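Local coordinates for protein trans-4-hydroxy-L-proline dehydratase (Clostridioides difficile 70-100-2010, PDB 6VXC) that uses glycyl radical chemistry to dehydrate trans-4-hydroxy-L-proline to (S)-1-pyrroline-5-carboxylate in the anaerobic breakdown of hydroxyproline, at residues M471-L479 / V573-L582; M662-E673 / A685-S693. All blocks are in the same frame, centred on the assembly; numbering follows the deposited sequence.

Interaction 1 (M471-L479 / V573-L582); sequences MNIPKILEL and VGIGTITDSL
Two neighbouring parallel strands end together here, at N472 and V573, and each runs straight into a helix. V573 N donates to M471 O at 3.2 Å. One step on, I473 N gives V573 O a weak bond of 3.4 Å. The P474 ring also lies against this end of the strand: its CD is 3.2 Å from V573 O, and its CG touches G574 O. G574 has no side chain, and this lets the proline ring sit close to its backbone. N472 and G574 are the N-cap residues of the two helices. N472 OD1 accepts from K475 N, which comes from above the carbonyl plane of the amide. N472 ND2 is held by G167 O.

Strands 463-472 and 565-573 belong to one of the two parallel half-sheets of the alpha/beta barrel of glycyl radical enzymes, and the helices lie outside it. Helix segments 473-479 and 575-582 diverge only moderately. Their axes come within 8.8 Å at an angle of 34°. I578 lies between I473 and L477. Its CG1 is anti to the backbone N (chi1 -177°) and the chain is extended, which carries CD1 across to I473 CG2 at 3.6 Å. These two side chains cross at about a right angle. I578 CD1 also meets L477 CB. Farther along, the two L477 methyls part. CD2 packs on S581 CB at 3.6 Å, while CD1 reaches L582 CD2 at 3.8 Å. T577 turns its methyl CG2 to P474 CB and CG, and its hydroxyl bonds E695 outside the pair. Helix 506-538 covers one flank, where F513 touches both I476 and I578.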
loop_
_atom_site.group_PDB
_atom_site.type_symbol
_atom_site.label_atom_id
_atom_site.label_comp_id
_atom_site.label_asym_id
_atom_site.label_seq_id
_atom_site.Cartn_x
_atom_site.Cartn_y
_atom_site.Cartn_z
ATOM N N MET A 471 2.259 10.378 9.875
ATOM C CA MET A 471 2.618 11.363 10.887
ATOM C C MET A 471 2.423 12.752 10.293
ATOM O O MET A 471 3.008 13.071 9.254
ATOM C CB MET A 471 4.067 11.170 11.345
ATOM C CG MET A 471 4.509 12.081 12.500
ATOM S SD MET A 471 3.597 11.826 14.020
ATOM C CE MET A 471 3.870 10.081 14.328
ATOM N N ASN A 472 1.641 13.587 10.978
ATOM C CA ASN A 472 1.215 14.895 10.477
ATOM C C ASN A 472 2.305 15.916 10.825
ATOM O O ASN A 472 2.226 16.646 11.808
ATOM C CB ASN A 472 -0.146 15.258 11.089
ATOM C CG ASN A 472 -0.821 16.460 10.412
ATOM O OD1 ASN A 472 -0.175 17.246 9.703
ATOM N ND2 ASN A 472 -2.126 16.626 10.667
ATOM N N ILE A 473 3.371 15.944 10.013
ATOM C CA ILE A 473 4.507 16.813 10.333
ATOM C C ILE A 473 4.098 18.278 10.367
ATOM O O ILE A 473 4.529 18.998 11.277
ATOM C CB ILE A 473 5.679 16.531 9.385
ATOM C CG1 ILE A 473 6.042 15.053 9.457
ATOM C CG2 ILE A 473 6.870 17.380 9.754
ATOM C CD1 ILE A 473 7.054 14.653 8.435
ATOM N N PRO A 474 3.307 18.791 9.423
ATOM C CA PRO A 474 2.884 20.200 9.510
ATOM C C PRO A 474 2.132 20.528 10.796
ATOM O O PRO A 474 2.319 21.611 11.357
ATOM C CB PRO A 474 1.995 20.369 8.265
ATOM C CG PRO A 474 2.500 19.316 7.286
ATOM C CD PRO A 474 2.858 18.145 8.175
ATOM N N LYS A 475 1.271 19.633 11.272
ATOM C CA LYS A 475 0.564 19.929 12.515
ATOM C C LYS A 475 1.497 19.882 13.725
ATOM O O LYS A 475 1.216 20.527 14.733
ATOM C CB LYS A 475 -0.606 18.979 12.705
ATOM C CG LYS A 475 -1.603 19.433 13.785
ATOM C CD LYS A 475 -2.900 18.640 13.699
ATOM C CE LYS A 475 -3.909 19.032 14.783
ATOM N NZ LYS A 475 -4.592 20.317 14.466
ATOM N N ILE A 476 2.616 19.169 13.636
ATOM C CA ILE A 476 3.608 19.263 14.698
ATOM C C ILE A 476 4.183 20.675 14.762
ATOM O O ILE A 476 4.420 21.207 15.853
ATOM C CB ILE A 476 4.694 18.192 14.510
ATOM C CG1 ILE A 476 4.067 16.801 14.730
ATOM C CG2 ILE A 476 5.895 18.444 15.442
ATOM C CD1 ILE A 476 5.014 15.641 14.469
ATOM N N LEU A 477 4.398 21.319 13.606
ATOM C CA LEU A 477 4.781 22.729 13.645
ATOM C C LEU A 477 3.654 23.571 14.236
ATOM O O LEU A 477 3.904 24.479 15.035
ATOM C CB LEU A 477 5.165 23.242 12.249
ATOM C CG LEU A 477 5.550 24.737 12.161
ATOM C CD1 LEU A 477 6.786 25.064 12.998
ATOM C CD2 LEU A 477 5.786 25.170 10.726
ATOM N N GLU A 478 2.405 23.260 13.883
ATOM C CA GLU A 478 1.290 24.011 14.447
ATOM C C GLU A 478 1.294 23.936 15.968
ATOM O O GLU A 478 1.199 24.967 16.643
ATOM C CB GLU A 478 -0.036 23.493 13.883
ATOM C CG GLU A 478 -1.276 24.270 14.345
ATOM C CD GLU A 478 -2.553 23.812 13.640
ATOM O OE1 GLU A 478 -3.000 22.675 13.874
ATOM O OE2 GLU A 478 -3.104 24.593 12.838
ATOM N N LEU A 479 1.493 22.736 16.521
ATOM C CA LEU A 479 1.601 22.598 17.971
ATOM C C LEU A 479 2.749 23.434 18.512
ATOM O O LEU A 479 2.595 24.106 19.533
ATOM C CB LEU A 479 1.791 21.126 18.368
ATOM C CG LEU A 479 0.700 20.074 18.118
ATOM C CD1 LEU A 479 1.110 18.734 18.748
ATOM C CD2 LEU A 479 -0.666 20.519 18.627
ATOM N N VAL A 573 4.251 12.781 6.345
ATOM C CA VAL A 573 3.359 13.480 5.432
ATOM C C VAL A 573 3.609 14.977 5.544
ATOM O O VAL A 573 3.730 15.519 6.650
ATOM C CB VAL A 573 1.873 13.166 5.706
ATOM C CG1 VAL A 573 0.977 13.959 4.752
ATOM C CG2 VAL A 573 1.603 11.695 5.557
ATOM N N GLY A 574 3.665 15.638 4.390
ATOM C CA GLY A 574 3.627 17.082 4.339
ATOM C C GLY A 574 4.953 17.797 4.335
ATOM O O GLY A 574 5.007 18.953 4.757
ATOM N N ILE A 575 6.018 17.169 3.834
ATOM C CA ILE A 575 7.333 17.798 3.885
ATOM C C ILE A 575 7.334 19.134 3.123
ATOM O O ILE A 575 7.990 20.086 3.536
ATOM C CB ILE A 575 8.411 16.802 3.396
ATOM C CG1 ILE A 575 9.830 17.362 3.558
ATOM C CG2 ILE A 575 8.130 16.313 1.960
ATOM C CD1 ILE A 575 10.228 17.644 5.015
ATOM N N GLY A 576 6.601 19.231 2.011
ATOM C CA GLY A 576 6.540 20.497 1.290
ATOM C C GLY A 576 5.871 21.598 2.098
ATOM O O GLY A 576 6.377 22.724 2.195
ATOM N N THR A 577 4.712 21.292 2.670
ATOM C CA THR A 577 3.997 22.273 3.476
ATOM C C THR A 577 4.877 22.773 4.620
ATOM O O THR A 577 5.060 23.982 4.794
ATOM C CB THR A 577 2.703 21.650 4.018
ATOM O OG1 THR A 577 1.838 21.313 2.933
ATOM C CG2 THR A 577 1.968 22.608 4.970
ATOM N N ILE A 578 5.502 21.854 5.363
ATOM C CA ILE A 578 6.235 22.324 6.535
ATOM C C ILE A 578 7.532 23.006 6.137
ATOM O O ILE A 578 7.936 23.979 6.781
ATOM C CB ILE A 578 6.477 21.205 7.567
ATOM C CG1 ILE A 578 7.188 21.831 8.787
ATOM C CG2 ILE A 578 7.254 20.036 6.982
ATOM C CD1 ILE A 578 7.375 20.940 9.904
ATOM N N THR A 579 8.187 22.536 5.070
ATOM C CA THR A 579 9.362 23.227 4.551
ATOM C C THR A 579 9.031 24.674 4.216
ATOM O O THR A 579 9.733 25.600 4.639
ATOM C CB THR A 579 9.898 22.532 3.291
ATOM O OG1 THR A 579 10.415 21.241 3.609
ATOM C CG2 THR A 579 11.000 23.367 2.694
ATOM N N ASP A 580 7.972 24.883 3.428
ATOM C CA ASP A 580 7.615 26.247 3.059
ATOM C C ASP A 580 7.183 27.063 4.276
ATOM O O ASP A 580 7.425 28.271 4.319
ATOM C CB ASP A 580 6.528 26.245 1.986
ATOM C CG ASP A 580 7.051 25.824 0.597
ATOM O OD1 ASP A 580 8.268 25.649 0.420
ATOM O OD2 ASP A 580 6.227 25.678 -0.331
ATOM N N SER A 581 6.561 26.429 5.273
ATOM C CA SER A 581 6.148 27.163 6.474
ATOM C C SER A 581 7.356 27.643 7.271
ATOM O O SER A 581 7.441 28.822 7.630
ATOM C CB SER A 581 5.240 26.301 7.347
ATOM O OG SER A 581 3.983 26.114 6.731
ATOM N N LEU A 582 8.300 26.743 7.557
ATOM C CA LEU A 582 9.494 27.151 8.295
ATOM C C LEU A 582 10.351 28.100 7.471
ATOM O O LEU A 582 10.967 29.021 8.018
ATOM C CB LEU A 582 10.293 25.923 8.721
ATOM C CG LEU A 582 9.829 25.163 9.971
ATOM C CD1 LEU A 582 10.593 23.840 10.127
ATOM C CD2 LEU A 582 9.981 26.021 11.225
#

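Interaction 2 (M662-E673 / A685-S693); sequences MLPTTCHIYFGE and AKPVSEGIS
H668 and V688 join the short helix 667-673 to the extended loop 685-693. This helix follows barrel strand 657-661, and the loop lies between it and helix 703-711, where the glycine radical family region begins. There is one classical hydrogen bond between the segments. V688 N donates to H668 O at 3.2 Å.

Close backbone packing continues past it. G672, without a side chain, brings its CA within 3.0 Å of K686 O in a CA-H...O contact. A second such contact runs from A685 CA to G672 O at 3.1 Å. R682 bonds K686 O from outside the pair.

The H668 imidazole has a neighbour on each face. With CG set between the backbone N and the carbonyl carbon (chi1 62°), the ring lies beside the E690 side chain. E690 CB makes a CH-pi contact over one face, 3.7 Å from the ring centroid. I669 CD1 lies over the opposite face, offset toward the rim, and V688 O lies at the edge in the ring plane. NE2 is hydrogen-bonded to E800 OE2, which would help fix the ring's rotation.

Apolar contacts add to the interface. I669 CD1 meets P687 CG at 3.6 Å, the two side chains lying side by side. M662 CB packs on I692 CG2.

The P664 ring packs on the backbone of the turn, with CG 3.4 Å from G691 N. Within the loop's type II' turn from E690 to S693, E690 OE1 accepts from S693 OG at 2.6 Å, from the syn side but 35° out of the carboxylate plane.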
loop_
_atom_site.group_PDB
_atom_site.type_symbol
_atom_site.label_atom_id
_atom_site.label_comp_id
_atom_site.label_asym_id
_atom_site.label_seq_id
_atom_site.Cartn_x
_atom_site.Cartn_y
_atom_site.Cartn_z
ATOM N N MET A 662 8.125 8.291 3.080
ATOM C CA MET A 662 7.404 9.541 2.831
ATOM C C MET A 662 6.340 9.308 1.761
ATOM O O MET A 662 6.643 9.370 0.562
ATOM C CB MET A 662 8.376 10.631 2.401
ATOM C CG MET A 662 9.641 10.643 3.248
ATOM S SD MET A 662 9.373 11.545 4.774
ATOM C CE MET A 662 9.359 13.196 4.093
ATOM N N LEU A 663 5.106 9.065 2.191
ATOM C CA LEU A 663 3.974 8.916 1.285
ATOM C C LEU A 663 2.693 9.252 2.040
ATOM O O LEU A 663 2.663 9.189 3.272
ATOM C CB LEU A 663 3.907 7.498 0.684
ATOM C CG LEU A 663 3.769 6.143 1.409
ATOM C CD1 LEU A 663 4.827 5.965 2.466
ATOM C CD2 LEU A 663 2.389 5.857 1.949
ATOM N N PRO A 664 1.630 9.667 1.330
ATOM C CA PRO A 664 0.407 10.112 2.017
ATOM C C PRO A 664 -0.841 9.265 1.758
ATOM O O PRO A 664 -1.800 9.358 2.527
ATOM C CB PRO A 664 0.209 11.513 1.432
ATOM C CG PRO A 664 0.608 11.291 -0.048
ATOM C CD PRO A 664 1.709 10.225 -0.034
ATOM N N THR A 665 -0.872 8.488 0.671
ATOM C CA THR A 665 -2.122 7.952 0.122
ATOM C C THR A 665 -3.176 9.067 0.079
ATOM O O THR A 665 -2.988 10.040 -0.652
ATOM C CB THR A 665 -2.591 6.713 0.901
ATOM O OG1 THR A 665 -1.501 5.786 1.026
ATOM C CG2 THR A 665 -3.746 6.028 0.173
ATOM N N THR A 666 -4.282 8.973 0.824
ATOM C CA THR A 666 -5.211 10.101 0.906
ATOM C C THR A 666 -5.126 10.822 2.251
ATOM O O THR A 666 -5.965 11.683 2.542
ATOM C CB THR A 666 -6.665 9.679 0.622
ATOM O OG1 THR A 666 -7.080 8.651 1.520
ATOM C CG2 THR A 666 -6.850 9.194 -0.840
ATOM N N CYS A 667 -4.124 10.506 3.068
ATOM C CA CYS A 667 -4.048 11.096 4.394
ATOM C C CYS A 667 -3.643 12.565 4.372
ATOM O O CYS A 667 -3.879 13.262 5.370
ATOM C CB CYS A 667 -3.079 10.307 5.271
ATOM S SG CYS A 667 -3.312 10.595 7.025
ATOM N N HIS A 668 -3.051 13.059 3.268
ATOM C CA HIS A 668 -2.733 14.486 3.188
ATOM C C HIS A 668 -3.988 15.344 3.134
ATOM O O HIS A 668 -3.924 16.519 3.502
ATOM C CB HIS A 668 -1.818 14.799 1.993
ATOM C CG HIS A 668 -2.416 14.483 0.656
ATOM N ND1 HIS A 668 -2.807 13.211 0.303
ATOM C CD2 HIS A 668 -2.638 15.264 -0.429
ATOM C CE1 HIS A 668 -3.282 13.229 -0.932
ATOM N NE2 HIS A 668 -3.190 14.463 -1.398
ATOM N N ILE A 669 -5.112 14.784 2.683
ATOM C CA ILE A 669 -6.388 15.489 2.755
ATOM C C ILE A 669 -6.838 15.616 4.210
ATOM O O ILE A 669 -7.088 16.717 4.702
ATOM C CB ILE A 669 -7.444 14.780 1.888
ATOM C CG1 ILE A 669 -6.934 14.588 0.436
ATOM C CG2 ILE A 669 -8.797 15.510 1.958
ATOM C CD1 ILE A 669 -6.551 15.885 -0.296
ATOM N N TYR A 670 -6.930 14.482 4.910
ATOM C CA TYR A 670 -7.340 14.463 6.316
ATOM C C TYR A 670 -6.437 15.337 7.180
ATOM O O TYR A 670 -6.919 16.151 7.975
ATOM C CB TYR A 670 -7.322 13.009 6.812
ATOM C CG TYR A 670 -7.398 12.773 8.320
ATOM C CD1 TYR A 670 -8.425 13.308 9.088
ATOM C CD2 TYR A 670 -6.481 11.955 8.947
ATOM C CE1 TYR A 670 -8.506 13.063 10.462
ATOM C CE2 TYR A 670 -6.559 11.696 10.323
ATOM C CZ TYR A 670 -7.568 12.261 11.068
ATOM O OH TYR A 670 -7.634 12.005 12.423
ATOM N N PHE A 671 -5.122 15.187 7.027
ATOM C CA PHE A 671 -4.174 15.927 7.861
ATOM C C PHE A 671 -4.305 17.435 7.671
ATOM O O PHE A 671 -4.074 18.195 8.615
ATOM C CB PHE A 671 -2.742 15.488 7.554
ATOM C CG PHE A 671 -2.329 14.226 8.248
ATOM C CD1 PHE A 671 -3.159 13.634 9.193
ATOM C CD2 PHE A 671 -1.093 13.630 7.973
ATOM C CE1 PHE A 671 -2.774 12.477 9.852
ATOM C CE2 PHE A 671 -0.690 12.471 8.636
ATOM C CZ PHE A 671 -1.541 11.888 9.572
ATOM N N GLY A 672 -4.640 17.888 6.456
ATOM C CA GLY A 672 -4.898 19.300 6.248
ATOM C C GLY A 672 -6.261 19.746 6.739
ATOM O O GLY A 672 -6.419 20.892 7.166
ATOM N N GLU A 673 -7.261 18.868 6.658
ATOM C CA GLU A 673 -8.611 19.219 7.095
ATOM C C GLU A 673 -8.674 19.552 8.589
ATOM O O GLU A 673 -9.499 20.370 9.001
ATOM C CB GLU A 673 -9.586 18.091 6.753
ATOM C CG GLU A 673 -9.955 18.007 5.267
ATOM C CD GLU A 673 -10.866 16.815 4.921
ATOM O OE1 GLU A 673 -11.611 16.908 3.912
ATOM O OE2 GLU A 673 -10.850 15.806 5.666
ATOM N N ALA A 685 -7.853 24.284 7.039
ATOM C CA ALA A 685 -8.535 23.075 6.593
ATOM C C ALA A 685 -8.227 22.683 5.143
ATOM O O ALA A 685 -8.838 21.741 4.631
ATOM C CB ALA A 685 -10.057 23.186 6.771
ATOM N N LYS A 686 -7.307 23.375 4.463
ATOM C CA LYS A 686 -6.864 22.919 3.145
ATOM C C LYS A 686 -5.909 21.722 3.279
ATOM O O LYS A 686 -5.213 21.583 4.285
ATOM C CB LYS A 686 -6.142 24.040 2.400
ATOM C CG LYS A 686 -6.963 25.275 2.127
ATOM C CD LYS A 686 -8.127 24.983 1.201
ATOM C CE LYS A 686 -7.646 24.730 -0.217
ATOM N NZ LYS A 686 -8.687 25.071 -1.243
ATOM N N PRO A 687 -5.845 20.854 2.268
ATOM C CA PRO A 687 -4.869 19.752 2.302
ATOM C C PRO A 687 -3.432 20.228 2.504
ATOM O O PRO A 687 -3.067 21.347 2.151
ATOM C CB PRO A 687 -5.045 19.088 0.931
ATOM C CG PRO A 687 -6.470 19.379 0.551
ATOM C CD PRO A 687 -6.756 20.763 1.115
ATOM N N VAL A 688 -2.610 19.359 3.090
ATOM C CA VAL A 688 -1.164 19.587 3.072
ATOM C C VAL A 688 -0.596 18.984 1.784
ATOM O O VAL A 688 -1.319 18.342 1.012
ATOM C CB VAL A 688 -0.454 19.041 4.336
ATOM C CG1 VAL A 688 -0.976 19.741 5.594
ATOM C CG2 VAL A 688 -0.645 17.519 4.500
ATOM N N SER A 689 0.687 19.221 1.524
ATOM C CA SER A 689 1.303 18.724 0.298
ATOM C C SER A 689 1.325 17.197 0.296
ATOM O O SER A 689 1.378 16.563 1.349
ATOM C CB SER A 689 2.730 19.258 0.170
ATOM O OG SER A 689 3.494 18.956 1.338
ATOM N N GLU A 690 1.299 16.607 -0.905
ATOM C CA GLU A 690 1.294 15.158 -1.100
ATOM C C GLU A 690 2.693 14.629 -1.412
ATOM O O GLU A 690 3.451 15.245 -2.166
ATOM C CB GLU A 690 0.298 14.753 -2.204
ATOM C CG GLU A 690 0.157 15.744 -3.352
ATOM C CD GLU A 690 1.238 15.682 -4.424
ATOM O OE1 GLU A 690 1.954 14.665 -4.528
ATOM O OE2 GLU A 690 1.385 16.689 -5.150
ATOM N N GLY A 691 3.025 13.482 -0.825
ATOM C CA GLY A 691 4.342 12.881 -0.995
ATOM C C GLY A 691 5.444 13.857 -0.647
ATOM O O GLY A 691 5.330 14.625 0.306
ATOM N N ILE A 692 6.513 13.856 -1.445
ATOM C CA ILE A 692 7.559 14.870 -1.354
ATOM C C ILE A 692 7.380 15.937 -2.433
ATOM O O ILE A 692 8.323 16.672 -2.750
ATOM C CB ILE A 692 8.973 14.260 -1.411
ATOM C CG1 ILE A 692 9.236 13.615 -2.784
ATOM C CG2 ILE A 692 9.223 13.323 -0.212
ATOM C CD1 ILE A 692 10.681 13.266 -3.048
ATOM N N SER A 693 6.181 16.045 -2.987
ATOM C CA SER A 693 5.897 17.002 -4.039
ATOM C C SER A 693 5.902 18.422 -3.474
ATOM O O SER A 693 5.770 18.619 -2.267
ATOM C CB SER A 693 4.527 16.722 -4.665
ATOM O OG SER A 693 4.375 15.363 -5.054
#

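The two interactions come in series along the chain, interaction 1 first, and their centres lie 10 Å apart on the same side of the molecule. Both lie at one end of the three-stranded parallel sheet 463-472, 565-573 and 657-661. Interaction 1 sits where the first two strands end, and interaction 2 begins just after the third. T577 OG1 probably bonds S689 N, and N472 ND2 probably bonds F671 O. V573 is packed by H668, F671 and V688. The strand ends are thus tied to the loop from helix 667-673 towards helix 703-711. Between side chains, P664 is about 7 and 8 Å from the probable catalytic C454 and E456, and V573 about 11 Å from both.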